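PDB 7C6O: cobalamin biosynthesis protein CobN from Mycobacterium tuberculosis, which probably serves as the large catalytic subunit of the ATP-dependent cobaltochelatase, inserting cobalt into the corrin ring during cobalamin biosynthesis. Local coordinates for residues Q696-L701 and I1068-D1073; H153-D158 and F165-P170; R933-V938 and R975-A980; K453-W458 and P528-L533. All blocks are in the same frame, centred on the assembly; numbering follows the deposited sequence. Where two conformers were deposited one is given.

Interaction 1: Q696-L701 and I1068-D1073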
# COMPACT_ATOMS: atom_id res chain seq x y z
N GLN A 696 -12.46 -3.37 21.17
CA GLN A 696 -13.22 -3.95 20.07
C GLN A 696 -12.46 -5.13 19.49
O GLN A 696 -11.25 -5.05 19.23
CB GLN A 696 -13.47 -2.90 18.99
CG GLN A 696 -14.39 -1.77 19.41
CD GLN A 696 -15.83 -2.21 19.52
OE1 GLN A 696 -16.60 -1.68 20.33
NE2 GLN A 696 -16.22 -3.18 18.70
N ILE A 697 -13.17 -6.24 19.28
CA ILE A 697 -12.62 -7.41 18.61
C ILE A 697 -13.59 -7.83 17.51
O ILE A 697 -14.76 -7.43 17.51
CB ILE A 697 -12.36 -8.59 19.57
CG1 ILE A 697 -13.68 -9.07 20.18
CG2 ILE A 697 -11.37 -8.20 20.66
CD1 ILE A 697 -13.55 -10.33 21.01
N ARG A 698 -13.10 -8.63 16.58
CA ARG A 698 -13.99 -9.08 15.52
C ARG A 698 -14.99 -10.10 16.06
O ARG A 698 -14.66 -10.92 16.93
CB ARG A 698 -13.20 -9.66 14.34
CG ARG A 698 -12.42 -10.92 14.62
CD ARG A 698 -11.67 -11.30 13.35
NE ARG A 698 -10.77 -12.44 13.50
CZ ARG A 698 -9.57 -12.37 14.07
NH1 ARG A 698 -9.14 -11.21 14.55
NH2 ARG A 698 -8.80 -13.45 14.15
N ASP A 699 -16.22 -10.02 15.56
CA ASP A 699 -17.36 -10.80 16.01
C ASP A 699 -17.92 -11.61 14.85
O ASP A 699 -19.13 -11.83 14.73
CB ASP A 699 -18.42 -9.90 16.63
CG ASP A 699 -19.45 -10.68 17.41
OD1 ASP A 699 -19.06 -11.61 18.14
OD2 ASP A 699 -20.65 -10.35 17.30
N GLY A 700 -17.03 -12.07 13.98
CA GLY A 700 -17.36 -12.78 12.76
C GLY A 700 -16.39 -12.39 11.67
O GLY A 700 -15.37 -11.75 11.92
N LEU A 701 -16.70 -12.80 10.45
CA LEU A 701 -15.91 -12.45 9.28
C LEU A 701 -16.82 -11.81 8.25
O LEU A 701 -18.02 -12.09 8.20
CB LEU A 701 -15.21 -13.68 8.68
CG LEU A 701 -14.24 -14.42 9.59
CD1 LEU A 701 -13.74 -15.69 8.92
CD2 LEU A 701 -13.09 -13.52 9.98
N ILE A 1068 -1.88 -8.56 16.99
CA ILE A 1068 -0.53 -9.05 16.73
C ILE A 1068 -0.45 -10.56 16.62
O ILE A 1068 0.57 -11.09 16.17
CB ILE A 1068 0.47 -8.55 17.80
CG1 ILE A 1068 0.10 -9.09 19.18
CG2 ILE A 1068 0.52 -7.04 17.81
CD1 ILE A 1068 1.20 -8.92 20.21
N ALA A 1069 -1.50 -11.27 17.04
CA ALA A 1069 -1.60 -12.71 16.84
C ALA A 1069 -2.48 -13.07 15.65
O ALA A 1069 -2.78 -14.25 15.44
CB ALA A 1069 -2.12 -13.39 18.11
N ASP A 1070 -2.91 -12.06 14.87
CA ASP A 1070 -3.76 -12.25 13.70
C ASP A 1070 -3.00 -12.18 12.39
O ASP A 1070 -3.54 -12.60 11.36
CB ASP A 1070 -4.86 -11.17 13.65
CG ASP A 1070 -6.10 -11.59 14.38
OD1 ASP A 1070 -6.33 -12.82 14.50
OD2 ASP A 1070 -6.86 -10.70 14.82
N SER A 1071 -1.78 -11.65 12.39
CA SER A 1071 -0.99 -11.50 11.18
C SER A 1071 0.44 -11.93 11.45
O SER A 1071 1.01 -11.62 12.50
CB SER A 1071 -1.00 -10.06 10.66
OG SER A 1071 -0.13 -9.92 9.55
N ASP A 1072 1.03 -12.64 10.48
CA ASP A 1072 2.40 -13.10 10.61
C ASP A 1072 3.40 -11.95 10.62
O ASP A 1072 4.54 -12.14 11.07
CB ASP A 1072 2.74 -14.04 9.46
CG ASP A 1072 2.42 -13.44 8.10
OD1 ASP A 1072 1.22 -13.38 7.74
OD2 ASP A 1072 3.36 -12.98 7.42
N ASP A 1073 3.02 -10.77 10.13
CA ASP A 1073 3.99 -9.71 9.93
C ASP A 1073 4.53 -9.17 11.26
O ASP A 1073 5.68 -8.72 11.32
CB ASP A 1073 3.38 -8.58 9.10
CG ASP A 1073 3.19 -8.98 7.65
OD1 ASP A 1073 4.13 -9.55 7.06
OD2 ASP A 1073 2.09 -8.74 7.11
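R698 turns its CG into the space between the backbone N and the carbonyl carbon (chi1 65°) and then runs extended to NE, a reach that delivers the guanidinium to D1070 although the two CA atoms lie 10.9 Å apart. D1070 projects its carboxylate from the opposite direction, and the two ends meet in a salt bridge with both oxygens engaged. R698 is modelled in two conformers, and the two-pronged pairing is that of one of them: NH2 of R698 donates to OD1 of D1070 at 2.6 Å, while NH1 of R698 faces OD2 of D1070 at a very short separation whose exact length is doubtful. The planes are not shared, for guanidinium and carboxylate are turned 56° apart and NH2 approaches OD1 from above the carboxylate plane. Here the end of strand 696-698 is tied to the loop leading into helix 1072-1089, which is capped by S1071 through a weak bond from D1073 N to S1071 OG. The carboxylate has further partners: R1122 forms a salt bridge with OD1 and the backbone N of D1067 donates to OD2. Two arginines and a peptide N-H converging on one aspartate would favour its ionised form, and their combined hold limits rotation of the carboxylate.

Interaction 2: H153-D158 and F165-P170; sequences HAFLCD and FGFTPP
OD1 of D158 is gripped twice, by the backbone N of F165 at 2.9 Å and by the hydroxyl of T163, while its twin OD2 takes the backbone N of G166 at 2.6 Å. The setting is a parallel alpha/beta domain, in which helix 146-161 packs L156 against strand 84-89 and the chain leaving the helix doubles back along it. A single carboxylate thus receives two successive peptide N-H groups of the returning loop, each through a syn lone pair, a two-point grip that fixes the carboxylate's rotation. G166 suits the turn because its backbone angles would press a CB against the preceding carbonyl. The aspartate also lies at the edge of the F165 ring, its plane only 14° from that of the ring, and the ring reaches on to C157, whose CB is 4.0 Å from CD2 of F165.

Further along, F167 places CG between its backbone N and carbonyl carbon (chi1 55°), laying the ring against F155 on the helix. Its CB meets that of A154, and F155 covers one face twice over: CA of F155 makes a CH-pi contact, and the F155 ring completes a T-shaped pair, edge toward the F167 face, with planes at 88° and centroids 5.2 Å apart. In this pair, the leading atom is CD1 of F155, 3.6 Å from CE1 of F167 and displaced toward the rim of that ring.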
# COMPACT_ATOMS: atom_id res chain seq x y z
N HIS A 153 9.82 31.13 -40.28
CA HIS A 153 11.11 31.23 -40.95
C HIS A 153 10.96 31.88 -42.32
O HIS A 153 11.72 32.78 -42.69
CB HIS A 153 11.73 29.84 -41.08
CG HIS A 153 13.15 29.85 -41.54
ND1 HIS A 153 13.52 30.21 -42.82
CD2 HIS A 153 14.31 29.54 -40.90
CE1 HIS A 153 14.83 30.13 -42.95
NE2 HIS A 153 15.33 29.72 -41.79
N ALA A 154 9.96 31.43 -43.10
CA ALA A 154 9.75 31.99 -44.43
C ALA A 154 9.25 33.43 -44.35
O ALA A 154 9.66 34.28 -45.15
CB ALA A 154 8.77 31.12 -45.21
N PHE A 155 8.36 33.72 -43.40
CA PHE A 155 7.87 35.08 -43.22
C PHE A 155 9.03 36.04 -42.95
O PHE A 155 9.10 37.12 -43.54
CB PHE A 155 6.85 35.14 -42.09
CG PHE A 155 6.53 36.54 -41.63
CD1 PHE A 155 5.69 37.35 -42.38
CD2 PHE A 155 7.09 37.05 -40.47
CE1 PHE A 155 5.40 38.64 -41.98
CE2 PHE A 155 6.80 38.34 -40.06
CZ PHE A 155 5.96 39.14 -40.81
N LEU A 156 9.94 35.65 -42.06
CA LEU A 156 11.04 36.54 -41.71
C LEU A 156 12.01 36.71 -42.87
O LEU A 156 12.47 37.83 -43.13
CB LEU A 156 11.76 36.02 -40.47
CG LEU A 156 10.94 36.10 -39.19
CD1 LEU A 156 11.68 35.41 -38.07
CD2 LEU A 156 10.66 37.55 -38.86
N CYS A 157 12.33 35.62 -43.56
CA CYS A 157 13.23 35.71 -44.71
C CYS A 157 12.65 36.62 -45.79
O CYS A 157 13.33 37.53 -46.27
CB CYS A 157 13.50 34.31 -45.26
SG CYS A 157 14.58 33.31 -44.23
N ASP A 158 11.40 36.39 -46.18
CA ASP A 158 10.79 37.19 -47.24
C ASP A 158 10.63 38.65 -46.81
O ASP A 158 10.80 39.56 -47.63
CB ASP A 158 9.44 36.61 -47.65
CG ASP A 158 9.57 35.31 -48.41
OD1 ASP A 158 10.70 34.78 -48.52
OD2 ASP A 158 8.54 34.81 -48.91
N PHE A 165 10.33 32.85 -50.65
CA PHE A 165 9.83 31.53 -50.27
C PHE A 165 8.31 31.47 -50.29
O PHE A 165 7.74 30.42 -50.61
CB PHE A 165 10.34 31.14 -48.88
CG PHE A 165 11.82 30.93 -48.81
CD1 PHE A 165 12.38 29.71 -49.14
CD2 PHE A 165 12.66 31.95 -48.40
CE1 PHE A 165 13.74 29.51 -49.07
CE2 PHE A 165 14.03 31.76 -48.33
CZ PHE A 165 14.57 30.54 -48.67
N GLY A 166 7.64 32.57 -49.96
CA GLY A 166 6.21 32.54 -49.74
C GLY A 166 5.90 32.02 -48.36
O GLY A 166 6.65 31.21 -47.82
N PHE A 167 4.79 32.47 -47.77
CA PHE A 167 4.46 32.07 -46.41
C PHE A 167 2.96 32.16 -46.20
O PHE A 167 2.25 32.92 -46.87
CB PHE A 167 5.20 32.94 -45.38
CG PHE A 167 4.97 34.41 -45.55
CD1 PHE A 167 3.86 35.03 -44.99
CD2 PHE A 167 5.88 35.19 -46.26
CE1 PHE A 167 3.65 36.39 -45.15
CE2 PHE A 167 5.67 36.55 -46.42
CZ PHE A 167 4.56 37.15 -45.86
N THR A 168 2.48 31.38 -45.24
CA THR A 168 1.15 31.29 -44.67
C THR A 168 1.06 32.13 -43.41
O THR A 168 2.00 32.16 -42.61
CB THR A 168 0.81 29.83 -44.35
OG1 THR A 168 0.83 29.05 -45.55
CG2 THR A 168 -0.56 29.70 -43.69
N PRO A 169 -0.04 32.86 -43.21
CA PRO A 169 -0.22 33.61 -41.96
C PRO A 169 -0.22 32.69 -40.76
O PRO A 169 -0.38 31.47 -40.91
CB PRO A 169 -1.59 34.29 -42.16
CG PRO A 169 -1.78 34.35 -43.63
CD PRO A 169 -1.11 33.12 -44.18
N PRO A 170 -0.05 33.23 -39.55
CA PRO A 170 -0.11 32.39 -38.35
C PRO A 170 -1.46 31.68 -38.25
O PRO A 170 -2.51 32.26 -38.55
CB PRO A 170 0.09 33.38 -37.20
CG PRO A 170 0.80 34.55 -37.83
CD PRO A 170 0.27 34.63 -39.23

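Interaction 3: R933-V938 and R975-A980; sequences RIDVTV and RAHAQA
H977 and D935 carry this contact between a helix and a strand almost entirely through one hydrogen bond. ND1 of H977 donates to OD2 of D935 at 2.6 Å, and the bond is close to straight, with an N-H...O angle of 165°. The oxygen lies practically in the imidazole plane, at the ring's edge, and offers its anti lone pair, on the side away from OD1. The carboxylate plane is turned 33° from the ring. D935 swings CG round to the side opposite its backbone N (chi1 -152°), which sends OD2 out to the helix. OD1 also forms a salt bridge with R994 and takes a weak bond from the backbone N of V936. Bonds at both oxygens hold the carboxylate in a defined orientation, and the nearby arginine would probably temper its negative charge.

Beyond this tight point the association is loose. The CA atoms of D935 and H977 are 8.0 Å apart, the segments bury little surface between them, and the helix runs on to the exposed A980. On the inner side, strand 935-940 lies between strands 880-885 and 995-997 of a mixed sheet; D935 bonds to V881 through the backbone, V936 packs on helix 896-905, and helix 973-985 rests near the start of the strand.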
# COMPACT_ATOMS: atom_id res chain seq x y z
N ARG A 933 18.83 13.44 22.45
CA ARG A 933 18.43 12.84 21.18
C ARG A 933 18.64 11.33 21.26
O ARG A 933 19.75 10.87 21.56
CB ARG A 933 19.23 13.43 20.02
CG ARG A 933 19.14 14.95 19.92
CD ARG A 933 19.73 15.45 18.61
NE ARG A 933 19.93 16.89 18.63
CZ ARG A 933 18.98 17.79 18.38
NH1 ARG A 933 17.75 17.39 18.09
NH2 ARG A 933 19.26 19.08 18.43
N ILE A 934 17.58 10.57 21.04
CA ILE A 934 17.63 9.12 21.12
C ILE A 934 17.97 8.57 19.75
O ILE A 934 17.37 8.97 18.74
CB ILE A 934 16.30 8.55 21.64
CG1 ILE A 934 15.86 9.26 22.93
CG2 ILE A 934 16.40 7.05 21.85
CD1 ILE A 934 16.80 9.04 24.11
N ASP A 935 18.93 7.64 19.70
CA ASP A 935 19.27 6.99 18.44
C ASP A 935 18.12 6.10 17.99
O ASP A 935 17.38 5.54 18.80
CB ASP A 935 20.55 6.18 18.59
CG ASP A 935 21.33 6.05 17.29
OD1 ASP A 935 20.84 6.50 16.24
OD2 ASP A 935 22.45 5.50 17.33
N VAL A 936 17.95 5.98 16.67
CA VAL A 936 16.89 5.17 16.10
C VAL A 936 17.45 4.32 14.97
O VAL A 936 18.11 4.84 14.07
CB VAL A 936 15.71 6.02 15.58
CG1 VAL A 936 14.62 5.12 15.02
CG2 VAL A 936 15.15 6.91 16.68
N THR A 937 17.20 3.02 15.02
CA THR A 937 17.42 2.12 13.90
C THR A 937 16.06 1.73 13.33
O THR A 937 15.17 1.30 14.08
CB THR A 937 18.19 0.86 14.32
OG1 THR A 937 19.53 1.23 14.69
CG2 THR A 937 18.25 -0.14 13.18
N VAL A 938 15.89 1.91 12.03
CA VAL A 938 14.60 1.74 11.36
C VAL A 938 14.69 0.55 10.43
O VAL A 938 15.56 0.50 9.54
CB VAL A 938 14.20 3.00 10.59
CG1 VAL A 938 12.88 2.77 9.86
CG2 VAL A 938 14.09 4.20 11.52
N ARG A 975 24.91 11.17 17.63
CA ARG A 975 26.29 11.58 17.37
C ARG A 975 27.28 10.71 18.14
O ARG A 975 28.33 10.35 17.61
CB ARG A 975 26.48 13.05 17.73
CG ARG A 975 27.92 13.52 17.59
CD ARG A 975 28.05 15.00 17.91
NE ARG A 975 29.41 15.47 17.69
CZ ARG A 975 29.91 15.81 16.50
NH1 ARG A 975 31.16 16.23 16.39
NH2 ARG A 975 29.15 15.72 15.42
N ALA A 976 26.95 10.36 19.39
CA ALA A 976 27.86 9.56 20.20
C ALA A 976 28.13 8.21 19.55
O ALA A 976 29.28 7.76 19.48
CB ALA A 976 27.28 9.38 21.60
N HIS A 977 27.08 7.55 19.06
CA HIS A 977 27.26 6.26 18.41
C HIS A 977 27.98 6.41 17.07
O HIS A 977 28.84 5.60 16.73
CB HIS A 977 25.91 5.57 18.21
CG HIS A 977 25.19 5.28 19.49
ND1 HIS A 977 23.83 5.10 19.55
CD2 HIS A 977 25.65 5.13 20.75
CE1 HIS A 977 23.47 4.86 20.80
NE2 HIS A 977 24.56 4.87 21.55
N ALA A 978 27.63 7.45 16.30
CA ALA A 978 28.28 7.66 15.01
C ALA A 978 29.77 7.95 15.18
O ALA A 978 30.59 7.48 14.39
CB ALA A 978 27.59 8.80 14.26
N GLN A 979 30.13 8.73 16.21
CA GLN A 979 31.55 9.02 16.43
C GLN A 979 32.30 7.76 16.85
O GLN A 979 33.47 7.58 16.48
CB GLN A 979 31.71 10.11 17.49
CG GLN A 979 31.13 11.47 17.10
CD GLN A 979 31.53 11.91 15.71
OE1 GLN A 979 30.77 11.75 14.75
NE2 GLN A 979 32.73 12.46 15.58
N ALA A 980 31.66 6.89 17.64
CA ALA A 980 32.31 5.63 18.01
C ALA A 980 32.55 4.75 16.79
O ALA A 980 33.61 4.13 16.66
CB ALA A 980 31.47 4.90 19.06

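Interaction 4: K453-W458 and P528-L533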
# COMPACT_ATOMS: atom_id res chain seq x y z
N LYS A 453 7.27 -28.38 -24.73
CA LYS A 453 7.62 -27.66 -25.95
C LYS A 453 6.92 -26.31 -26.01
O LYS A 453 7.55 -25.28 -26.29
CB LYS A 453 7.26 -28.51 -27.17
CG LYS A 453 7.46 -27.82 -28.50
CD LYS A 453 8.89 -27.35 -28.68
CE LYS A 453 9.19 -27.06 -30.14
NZ LYS A 453 8.15 -26.19 -30.76
N GLU A 454 5.61 -26.28 -25.74
CA GLU A 454 4.89 -25.01 -25.78
C GLU A 454 5.35 -24.09 -24.66
O GLU A 454 5.43 -22.87 -24.86
CB GLU A 454 3.38 -25.26 -25.69
CG GLU A 454 2.82 -26.09 -26.82
CD GLU A 454 1.30 -26.12 -26.81
OE1 GLU A 454 0.69 -25.09 -26.48
OE2 GLU A 454 0.73 -27.19 -27.13
N TYR A 455 5.64 -24.64 -23.48
CA TYR A 455 6.14 -23.81 -22.40
C TYR A 455 7.47 -23.18 -22.77
O TYR A 455 7.68 -21.98 -22.57
CB TYR A 455 6.28 -24.63 -21.11
CG TYR A 455 6.94 -23.82 -20.02
CD1 TYR A 455 6.23 -22.87 -19.30
CD2 TYR A 455 8.30 -23.97 -19.73
CE1 TYR A 455 6.83 -22.11 -18.32
CE2 TYR A 455 8.91 -23.21 -18.75
CZ TYR A 455 8.17 -22.29 -18.05
OH TYR A 455 8.77 -21.53 -17.07
N ARG A 456 8.39 -23.98 -23.32
CA ARG A 456 9.70 -23.46 -23.71
C ARG A 456 9.57 -22.40 -24.80
O ARG A 456 10.31 -21.41 -24.80
CB ARG A 456 10.60 -24.60 -24.17
CG ARG A 456 12.03 -24.17 -24.46
CD ARG A 456 12.86 -25.34 -24.96
NE ARG A 456 12.51 -25.72 -26.33
CZ ARG A 456 12.53 -26.96 -26.78
NH1 ARG A 456 12.88 -27.96 -25.97
NH2 ARG A 456 12.21 -27.22 -28.04
N ASP A 457 8.64 -22.60 -25.74
CA ASP A 457 8.44 -21.61 -26.79
C ASP A 457 8.05 -20.25 -26.21
O ASP A 457 8.51 -19.21 -26.68
CB ASP A 457 7.39 -22.09 -27.79
CG ASP A 457 7.90 -23.18 -28.71
OD1 ASP A 457 9.14 -23.34 -28.83
OD2 ASP A 457 7.07 -23.88 -29.32
N TRP A 458 7.21 -20.25 -25.17
CA TRP A 458 6.89 -18.99 -24.50
C TRP A 458 8.05 -18.52 -23.65
O TRP A 458 8.41 -17.33 -23.66
CB TRP A 458 5.64 -19.13 -23.63
CG TRP A 458 5.54 -17.98 -22.65
CD1 TRP A 458 5.08 -16.73 -22.91
CD2 TRP A 458 5.96 -17.98 -21.28
NE1 TRP A 458 5.17 -15.95 -21.78
CE2 TRP A 458 5.71 -16.69 -20.77
CE3 TRP A 458 6.52 -18.95 -20.44
CZ2 TRP A 458 5.99 -16.35 -19.45
CZ3 TRP A 458 6.80 -18.60 -19.12
CH2 TRP A 458 6.54 -17.31 -18.64
N PRO A 528 10.15 -16.98 -9.46
CA PRO A 528 9.08 -17.97 -9.61
C PRO A 528 9.58 -19.18 -10.38
O PRO A 528 10.47 -19.08 -11.22
CB PRO A 528 8.00 -17.21 -10.39
CG PRO A 528 8.75 -16.18 -11.15
CD PRO A 528 9.86 -15.75 -10.22
N SER A 529 8.99 -20.33 -10.07
CA SER A 529 9.36 -21.58 -10.72
C SER A 529 8.72 -21.67 -12.10
O SER A 529 7.86 -20.87 -12.48
CB SER A 529 8.94 -22.78 -9.87
OG SER A 529 7.52 -22.90 -9.86
N HIS A 530 9.16 -22.67 -12.87
CA HIS A 530 8.51 -22.95 -14.15
C HIS A 530 7.06 -23.35 -13.95
O HIS A 530 6.20 -23.02 -14.78
CB HIS A 530 9.26 -24.06 -14.91
CG HIS A 530 10.65 -23.69 -15.32
ND1 HIS A 530 10.92 -22.72 -16.27
CD2 HIS A 530 11.85 -24.17 -14.92
CE1 HIS A 530 12.23 -22.62 -16.43
NE2 HIS A 530 12.81 -23.49 -15.62
N HIS A 531 6.76 -24.07 -12.86
CA HIS A 531 5.37 -24.43 -12.57
C HIS A 531 4.53 -23.19 -12.27
O HIS A 531 3.40 -23.07 -12.75
CB HIS A 531 5.32 -25.42 -11.41
CG HIS A 531 3.94 -25.79 -10.99
ND1 HIS A 531 3.31 -25.25 -9.89
CD2 HIS A 531 3.05 -26.66 -11.54
CE1 HIS A 531 2.10 -25.76 -9.77
NE2 HIS A 531 1.92 -26.62 -10.76
N TYR A 532 5.08 -22.26 -11.49
CA TYR A 532 4.38 -21.01 -11.20
C TYR A 532 4.07 -20.26 -12.49
O TYR A 532 2.93 -19.82 -12.71
CB TYR A 532 5.22 -20.15 -10.26
CG TYR A 532 4.51 -18.94 -9.69
CD1 TYR A 532 4.27 -17.82 -10.48
CD2 TYR A 532 4.08 -18.92 -8.37
CE1 TYR A 532 3.62 -16.71 -9.97
CE2 TYR A 532 3.42 -17.81 -7.85
CZ TYR A 532 3.20 -16.71 -8.65
OH TYR A 532 2.55 -15.61 -8.15
N LEU A 533 5.06 -20.11 -13.36
CA LEU A 533 4.86 -19.38 -14.61
C LEU A 533 3.90 -20.13 -15.53
O LEU A 533 3.02 -19.51 -16.15
CB LEU A 533 6.19 -19.14 -15.30
CG LEU A 533 7.19 -18.27 -14.53
CD1 LEU A 533 8.56 -18.30 -15.19
CD2 LEU A 533 6.68 -16.84 -14.44
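Y455 spans the gap between two helices to reach H530, and its side chain can be read outward atom by atom. From CB the chain leaves with CG opposite the backbone N (chi1 174°), pointing the ring at helix 530-539. The two ortho-to-hydroxyl carbons then part company: CE1 of Y455 passes 3.7 Å from the backbone O of H530 and skirts CB of L533, whereas CE2 lies 3.2 Å from ND1 of H530. CZ of Y455 lies 3.3 Å from ND1 of H530. At the tip, OH of Y455 is hydrogen-bonded to ND1 of H530 at 2.6 Å, within the imidazole plane, and is also 3.7 Å from CD1 of L533. The tyrosine and histidine planes stand at 90° and meet rim to rim, neither covering the other's face. One turn along the first helix, W458 sets CH2 3.8 Å from CB of L533, so that leucine is touched by both aromatic side chains. The imidazole is held from its other nitrogen too, NE2 bonding to the carbonyl of G475. Helix 452-459 thereby packs against the start of helix 530-539, which S529 caps through its OG; helix 464-474 borders H530 through V470 and W474, and strand 492-500 meets Y455 through I493.

Overall arrangement
Along the chain interaction 2 comes first, then interaction 4, and last interaction 1, whose 367-residue span encloses interaction 3. The last three belong to the main body: measured between centres, interactions 1 and 3 lie about 36 Å apart, 1 and 4 about 38 Å, and 3 and 4 about 49 Å. Interaction 2 is remote, its centre about 62 to 75 Å from the other centres and across the chain's centre from interaction 1, in an N-terminal lobe with its own four-stranded parallel sheet; the sodium site of D125 and S127 is also in that lobe. Interactions 3 and 4 adjoin different mixed sheets. None touches another, so each is a local contact in a different part of this large subunit, with interaction 1 joining distant sequence regions.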